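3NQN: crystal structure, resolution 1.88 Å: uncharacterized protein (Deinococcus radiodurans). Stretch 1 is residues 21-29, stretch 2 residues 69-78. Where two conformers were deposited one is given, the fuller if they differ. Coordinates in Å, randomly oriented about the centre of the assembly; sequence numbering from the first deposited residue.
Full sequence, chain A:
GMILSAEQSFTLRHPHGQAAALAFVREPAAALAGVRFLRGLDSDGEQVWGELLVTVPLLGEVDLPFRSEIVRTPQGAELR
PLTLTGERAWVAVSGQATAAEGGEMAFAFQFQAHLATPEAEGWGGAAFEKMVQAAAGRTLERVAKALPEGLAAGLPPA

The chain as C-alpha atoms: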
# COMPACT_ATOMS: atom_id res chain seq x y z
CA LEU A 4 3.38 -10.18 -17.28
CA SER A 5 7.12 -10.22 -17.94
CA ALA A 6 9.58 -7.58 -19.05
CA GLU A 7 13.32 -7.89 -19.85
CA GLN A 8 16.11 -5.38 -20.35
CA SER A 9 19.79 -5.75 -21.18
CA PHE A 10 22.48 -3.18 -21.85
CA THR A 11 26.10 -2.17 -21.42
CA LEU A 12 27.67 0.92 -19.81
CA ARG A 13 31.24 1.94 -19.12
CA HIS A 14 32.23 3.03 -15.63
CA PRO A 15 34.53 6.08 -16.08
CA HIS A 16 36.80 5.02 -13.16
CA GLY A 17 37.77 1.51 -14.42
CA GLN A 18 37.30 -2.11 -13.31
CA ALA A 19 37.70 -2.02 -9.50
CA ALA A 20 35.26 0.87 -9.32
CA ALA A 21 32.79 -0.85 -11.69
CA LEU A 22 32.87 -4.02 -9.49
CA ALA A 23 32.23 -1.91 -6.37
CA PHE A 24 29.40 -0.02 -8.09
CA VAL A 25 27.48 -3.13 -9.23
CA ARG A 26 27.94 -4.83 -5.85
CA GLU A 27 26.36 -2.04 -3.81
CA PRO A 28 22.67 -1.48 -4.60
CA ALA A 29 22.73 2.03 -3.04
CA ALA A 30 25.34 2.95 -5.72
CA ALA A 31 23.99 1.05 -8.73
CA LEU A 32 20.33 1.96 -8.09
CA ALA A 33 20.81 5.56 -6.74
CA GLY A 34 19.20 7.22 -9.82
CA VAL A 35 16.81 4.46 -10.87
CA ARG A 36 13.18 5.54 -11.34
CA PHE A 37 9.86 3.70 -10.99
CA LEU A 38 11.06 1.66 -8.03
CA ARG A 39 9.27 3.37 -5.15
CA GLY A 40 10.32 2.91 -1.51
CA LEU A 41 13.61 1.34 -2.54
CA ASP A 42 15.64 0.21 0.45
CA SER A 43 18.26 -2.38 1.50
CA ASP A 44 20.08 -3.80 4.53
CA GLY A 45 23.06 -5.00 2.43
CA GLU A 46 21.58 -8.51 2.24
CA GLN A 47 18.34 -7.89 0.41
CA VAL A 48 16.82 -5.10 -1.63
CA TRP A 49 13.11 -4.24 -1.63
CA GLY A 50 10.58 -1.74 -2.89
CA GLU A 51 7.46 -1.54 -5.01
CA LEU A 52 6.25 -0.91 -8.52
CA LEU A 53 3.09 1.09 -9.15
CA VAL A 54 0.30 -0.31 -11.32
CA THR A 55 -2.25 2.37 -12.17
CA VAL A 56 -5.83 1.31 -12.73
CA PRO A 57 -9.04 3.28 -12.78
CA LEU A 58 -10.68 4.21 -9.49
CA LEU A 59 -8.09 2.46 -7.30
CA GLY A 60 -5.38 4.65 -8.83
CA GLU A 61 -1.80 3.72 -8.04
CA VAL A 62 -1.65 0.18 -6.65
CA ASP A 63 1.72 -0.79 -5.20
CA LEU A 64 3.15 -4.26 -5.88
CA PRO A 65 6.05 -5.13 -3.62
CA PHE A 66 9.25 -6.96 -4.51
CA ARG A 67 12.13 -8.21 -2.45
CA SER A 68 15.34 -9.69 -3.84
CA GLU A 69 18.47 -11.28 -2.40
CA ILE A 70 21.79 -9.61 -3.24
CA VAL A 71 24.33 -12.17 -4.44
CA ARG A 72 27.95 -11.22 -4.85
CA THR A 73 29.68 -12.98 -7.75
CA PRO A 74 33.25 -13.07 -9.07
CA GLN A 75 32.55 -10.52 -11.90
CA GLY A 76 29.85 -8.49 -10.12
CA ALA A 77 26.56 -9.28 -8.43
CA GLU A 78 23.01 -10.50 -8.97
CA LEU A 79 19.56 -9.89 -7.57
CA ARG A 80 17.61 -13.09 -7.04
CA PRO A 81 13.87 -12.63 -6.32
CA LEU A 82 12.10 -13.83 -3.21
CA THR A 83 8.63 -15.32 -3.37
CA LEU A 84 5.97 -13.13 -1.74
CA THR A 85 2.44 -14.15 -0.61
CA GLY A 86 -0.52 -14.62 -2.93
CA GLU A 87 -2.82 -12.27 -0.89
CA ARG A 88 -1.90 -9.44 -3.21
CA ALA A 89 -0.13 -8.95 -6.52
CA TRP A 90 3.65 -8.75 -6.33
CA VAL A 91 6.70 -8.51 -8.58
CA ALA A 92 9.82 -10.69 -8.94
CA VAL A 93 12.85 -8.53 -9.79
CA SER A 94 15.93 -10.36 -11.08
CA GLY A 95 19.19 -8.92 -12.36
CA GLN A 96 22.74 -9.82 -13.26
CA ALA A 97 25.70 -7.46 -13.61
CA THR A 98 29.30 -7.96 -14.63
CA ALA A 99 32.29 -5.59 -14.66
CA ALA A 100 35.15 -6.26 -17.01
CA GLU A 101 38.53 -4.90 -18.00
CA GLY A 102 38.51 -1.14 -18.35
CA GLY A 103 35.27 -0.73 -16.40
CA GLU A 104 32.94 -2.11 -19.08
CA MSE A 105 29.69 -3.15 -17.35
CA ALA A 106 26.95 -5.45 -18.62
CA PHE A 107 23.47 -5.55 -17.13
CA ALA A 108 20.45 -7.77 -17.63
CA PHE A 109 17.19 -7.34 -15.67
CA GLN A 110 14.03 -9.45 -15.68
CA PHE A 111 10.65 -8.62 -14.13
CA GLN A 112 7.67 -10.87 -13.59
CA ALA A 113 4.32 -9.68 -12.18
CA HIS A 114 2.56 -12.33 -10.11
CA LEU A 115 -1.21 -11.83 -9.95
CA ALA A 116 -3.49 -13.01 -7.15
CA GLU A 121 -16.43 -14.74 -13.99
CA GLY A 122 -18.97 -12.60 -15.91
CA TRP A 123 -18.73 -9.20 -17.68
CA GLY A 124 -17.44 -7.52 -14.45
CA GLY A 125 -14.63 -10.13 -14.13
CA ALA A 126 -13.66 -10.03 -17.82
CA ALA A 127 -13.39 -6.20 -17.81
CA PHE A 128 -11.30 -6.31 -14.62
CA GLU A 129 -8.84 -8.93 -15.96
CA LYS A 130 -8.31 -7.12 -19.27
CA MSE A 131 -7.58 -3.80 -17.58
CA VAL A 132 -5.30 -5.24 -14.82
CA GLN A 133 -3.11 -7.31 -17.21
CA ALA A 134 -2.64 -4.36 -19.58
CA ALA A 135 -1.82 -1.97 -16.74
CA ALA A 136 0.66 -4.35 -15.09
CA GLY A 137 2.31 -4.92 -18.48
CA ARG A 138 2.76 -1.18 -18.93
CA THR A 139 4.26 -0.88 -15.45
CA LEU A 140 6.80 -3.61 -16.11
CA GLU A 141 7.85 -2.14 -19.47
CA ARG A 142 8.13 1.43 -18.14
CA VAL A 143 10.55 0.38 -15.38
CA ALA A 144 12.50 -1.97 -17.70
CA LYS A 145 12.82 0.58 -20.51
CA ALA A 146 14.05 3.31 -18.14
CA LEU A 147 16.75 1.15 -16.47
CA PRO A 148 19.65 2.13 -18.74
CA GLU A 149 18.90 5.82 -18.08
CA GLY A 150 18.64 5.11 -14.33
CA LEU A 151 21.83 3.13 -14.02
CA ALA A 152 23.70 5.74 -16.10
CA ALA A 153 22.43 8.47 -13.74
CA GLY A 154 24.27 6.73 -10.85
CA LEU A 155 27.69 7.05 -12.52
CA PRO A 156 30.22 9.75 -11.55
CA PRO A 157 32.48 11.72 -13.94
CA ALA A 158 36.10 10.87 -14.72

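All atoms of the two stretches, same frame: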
# COMPACT_ATOMS: atom_id res chain seq x y z
N ALA A 21 33.98 -0.27 -11.07
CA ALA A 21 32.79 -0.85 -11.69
C ALA A 21 32.29 -2.05 -10.86
O ALA A 21 31.10 -2.17 -10.61
CB ALA A 21 33.09 -1.28 -13.15
N LEU A 22 33.21 -2.89 -10.39
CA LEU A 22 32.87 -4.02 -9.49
C LEU A 22 32.20 -3.52 -8.22
O LEU A 22 31.19 -4.07 -7.79
CB LEU A 22 34.12 -4.81 -9.12
CG LEU A 22 34.50 -6.02 -9.93
CD1 LEU A 22 35.89 -6.53 -9.49
CD2 LEU A 22 33.45 -7.11 -9.77
N ALA A 23 32.78 -2.47 -7.60
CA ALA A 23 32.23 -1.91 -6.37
C ALA A 23 30.84 -1.33 -6.59
O ALA A 23 29.95 -1.47 -5.75
CB ALA A 23 33.18 -0.83 -5.81
N PHE A 24 30.67 -0.66 -7.72
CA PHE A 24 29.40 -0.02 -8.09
C PHE A 24 28.27 -1.06 -8.25
O PHE A 24 27.19 -0.89 -7.69
CB PHE A 24 29.62 0.75 -9.40
CG PHE A 24 28.39 1.40 -9.96
CD1 PHE A 24 28.01 2.66 -9.56
CD2 PHE A 24 27.67 0.78 -10.96
CE1 PHE A 24 26.90 3.27 -10.11
CE2 PHE A 24 26.56 1.39 -11.52
CZ PHE A 24 26.17 2.63 -11.08
N VAL A 25 28.52 -2.12 -8.99
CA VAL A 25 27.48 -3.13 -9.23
C VAL A 25 27.18 -3.97 -8.00
O VAL A 25 26.11 -4.58 -7.91
CB VAL A 25 27.80 -4.08 -10.46
CG1 VAL A 25 27.91 -3.24 -11.77
CG2 VAL A 25 29.04 -4.88 -10.20
N ARG A 26 28.11 -4.01 -7.05
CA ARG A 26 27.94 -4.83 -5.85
C ARG A 26 27.23 -4.12 -4.72
O ARG A 26 26.85 -4.77 -3.74
CB ARG A 26 29.28 -5.36 -5.36
CG ARG A 26 29.85 -6.46 -6.24
CD ARG A 26 31.25 -6.79 -5.89
NE ARG A 26 31.67 -8.03 -6.51
CZ ARG A 26 32.93 -8.45 -6.58
NH1 ARG A 26 33.91 -7.72 -6.07
NH2 ARG A 26 33.22 -9.60 -7.16
N GLU A 27 27.07 -2.80 -4.83
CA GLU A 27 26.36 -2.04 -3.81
C GLU A 27 25.09 -1.42 -4.40
O GLU A 27 25.16 -0.47 -5.20
CB GLU A 27 27.27 -0.96 -3.21
CG GLU A 27 26.68 -0.32 -1.95
CD GLU A 27 27.66 0.54 -1.19
OE1 GLU A 27 28.83 0.65 -1.62
OE2 GLU A 27 27.26 1.12 -0.16
N PRO A 28 23.92 -1.96 -4.03
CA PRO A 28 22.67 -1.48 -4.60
C PRO A 28 22.45 0.03 -4.43
O PRO A 28 21.93 0.66 -5.32
CB PRO A 28 21.59 -2.29 -3.85
CG PRO A 28 22.23 -2.83 -2.68
CD PRO A 28 23.68 -2.98 -2.98
N ALA A 29 22.87 0.58 -3.30
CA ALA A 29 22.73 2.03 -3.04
C ALA A 29 23.51 2.87 -4.07
O ALA A 29 23.19 4.03 -4.29
CB ALA A 29 23.19 2.37 -1.60
N GLU A 69 17.23 -10.98 -3.09
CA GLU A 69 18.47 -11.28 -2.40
C GLU A 69 19.63 -10.75 -3.23
O GLU A 69 19.65 -10.90 -4.47
CB GLU A 69 18.59 -12.80 -2.23
CG GLU A 69 19.87 -13.28 -1.56
CD GLU A 69 20.01 -14.80 -1.61
OE1 GLU A 69 19.18 -15.45 -2.29
OE2 GLU A 69 20.96 -15.33 -1.00
N ILE A 70 20.59 -10.11 -2.57
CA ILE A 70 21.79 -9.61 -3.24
C ILE A 70 22.84 -10.71 -3.18
O ILE A 70 23.16 -11.21 -2.11
CB ILE A 70 22.37 -8.37 -2.54
CG1 ILE A 70 21.33 -7.26 -2.44
CG2 ILE A 70 23.61 -7.87 -3.27
CD1 ILE A 70 21.73 -6.18 -1.43
N VAL A 71 23.34 -11.11 -4.34
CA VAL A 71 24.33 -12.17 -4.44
C VAL A 71 25.58 -11.65 -5.11
O VAL A 71 25.55 -11.24 -6.24
CB VAL A 71 23.81 -13.35 -5.26
CG1 VAL A 71 24.90 -14.43 -5.36
CG2 VAL A 71 22.48 -13.92 -4.64
N ARG A 72 26.68 -11.69 -4.38
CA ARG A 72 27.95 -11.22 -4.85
C ARG A 72 28.63 -12.34 -5.65
O ARG A 72 28.77 -13.46 -5.16
CB ARG A 72 28.81 -10.86 -3.65
CG ARG A 72 30.21 -10.39 -3.94
CD ARG A 72 30.99 -10.19 -2.62
NE ARG A 72 32.29 -9.56 -2.85
CZ ARG A 72 33.38 -10.21 -3.26
NH1 ARG A 72 33.34 -11.52 -3.48
NH2 ARG A 72 34.51 -9.54 -3.45
N THR A 73 29.05 -12.01 -6.85
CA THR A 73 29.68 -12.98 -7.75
C THR A 73 31.09 -12.55 -8.13
O THR A 73 31.49 -11.42 -7.86
CB THR A 73 28.83 -13.13 -9.01
OG1 THR A 73 28.69 -11.84 -9.62
CG2 THR A 73 27.44 -13.69 -8.65
N PRO A 74 31.86 -13.44 -8.77
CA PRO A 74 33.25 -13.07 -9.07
C PRO A 74 33.41 -11.85 -10.00
O PRO A 74 34.34 -11.08 -9.82
CB PRO A 74 33.81 -14.34 -9.71
CG PRO A 74 33.03 -15.42 -9.07
CD PRO A 74 31.64 -14.89 -8.90
N GLN A 75 32.49 -11.65 -10.94
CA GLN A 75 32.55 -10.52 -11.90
C GLN A 75 31.59 -9.39 -11.55
O GLN A 75 31.50 -8.41 -12.29
CB GLN A 75 32.18 -10.99 -13.30
CG GLN A 75 32.92 -12.17 -13.80
CD GLN A 75 32.64 -12.38 -15.26
OE1 GLN A 75 31.83 -13.23 -15.64
NE2 GLN A 75 33.23 -11.53 -16.09
N GLY A 76 30.83 -9.53 -10.47
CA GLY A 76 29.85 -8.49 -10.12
C GLY A 76 28.88 -8.90 -9.03
O GLY A 76 29.27 -9.15 -7.91
N ALA A 77 27.60 -8.96 -9.39
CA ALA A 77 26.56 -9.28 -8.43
C ALA A 77 25.26 -9.57 -9.15
O ALA A 77 25.09 -9.18 -10.32
CB ALA A 77 26.35 -8.09 -7.47
N GLU A 78 24.35 -10.23 -8.45
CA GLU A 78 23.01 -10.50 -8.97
C GLU A 78 21.97 -10.11 -7.94
O GLU A 78 22.26 -10.03 -6.73
CB GLU A 78 22.80 -11.99 -9.21
CG GLU A 78 23.62 -12.62 -10.26
CD GLU A 78 23.37 -14.11 -10.35
OE1 GLU A 78 22.18 -14.53 -10.30
OE2 GLU A 78 24.35 -14.86 -10.47

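Stretch 1 is the end of one helix, a break at Glu27, and the start of the next helix, with Glu27 in the N-cap position. Stretch 2 is a β-hairpin that turns through Pro74 and Gln75. Its two strands are tied by paired backbone hydrogen bonds, Val71 N to Glu78 O at 2.8 Å and Glu78 N to Val71 O at 2.7 Å, and by a second pair between Thr73 and Gly76, 3.1 Å from Thr73 N to Gly76 O and 3.3 Å from Gly76 N to Thr73 O. The helix 21-26 runs nearly parallel to strand 76-78, at 15°, with the axes approaching to 6.8 Å. The strand offers its small residues at the nearest points: the CA of Gly76 lies 5.4 Å from the CA of Leu22, and the CA of Ala77 lies 5.3 Å from the CA of Arg26.

Arg26 dominates the contact and buries the largest area of any residue in it. Its CA-to-CB bond points sideways, yet a nearly extended chain beyond chi1 carries the guanidinium to the hairpin turn. There NE donates to Gly76 O at 3.0 Å and NH2 donates to Thr73 O at 2.6 Å, both near the plane of the group and both with nearly straight geometry. These two carbonyls are also the acceptors of the Thr73-Gly76 backbone pair, so the arginine adds a second donor to each and clasps the two strands where the turn begins. Pro74 O is also near, 3.2 Å from Arg26 NH2, but the angle is too poor for a hydrogen bond.

One face of this guanidinium is covered by that of Arg72, with centres 3.8 Å apart and planes tilted by 27°. NH1 of Arg26 and NH2 of Arg72 are only 3.2 Å apart; both are donors of like charge, so this is flat stacking without a hydrogen bond. The in-plane hydrogen bonds of Arg26 leave its face free for such a neighbour.

Smaller van der Waals contacts complete the interface. Leu22 CD2 reaches Gln75 O at 3.4 Å and Gly76 N at 3.6 Å. Val25 points toward the strand, its CG2 3.7 Å from Gly76 CA; an ideal CB on Gly76 would come within a tight 3.4 Å of that same CG2. Ala77 CB lies 3.5 Å from Val25 O. Past the helix break, apolar Pro28 CG meets Ile70 CD1 at 3.6 Å. The contact reads as one long arginine satisfying the carbonyls of a turn, with glycine and alanine where the helix comes closest.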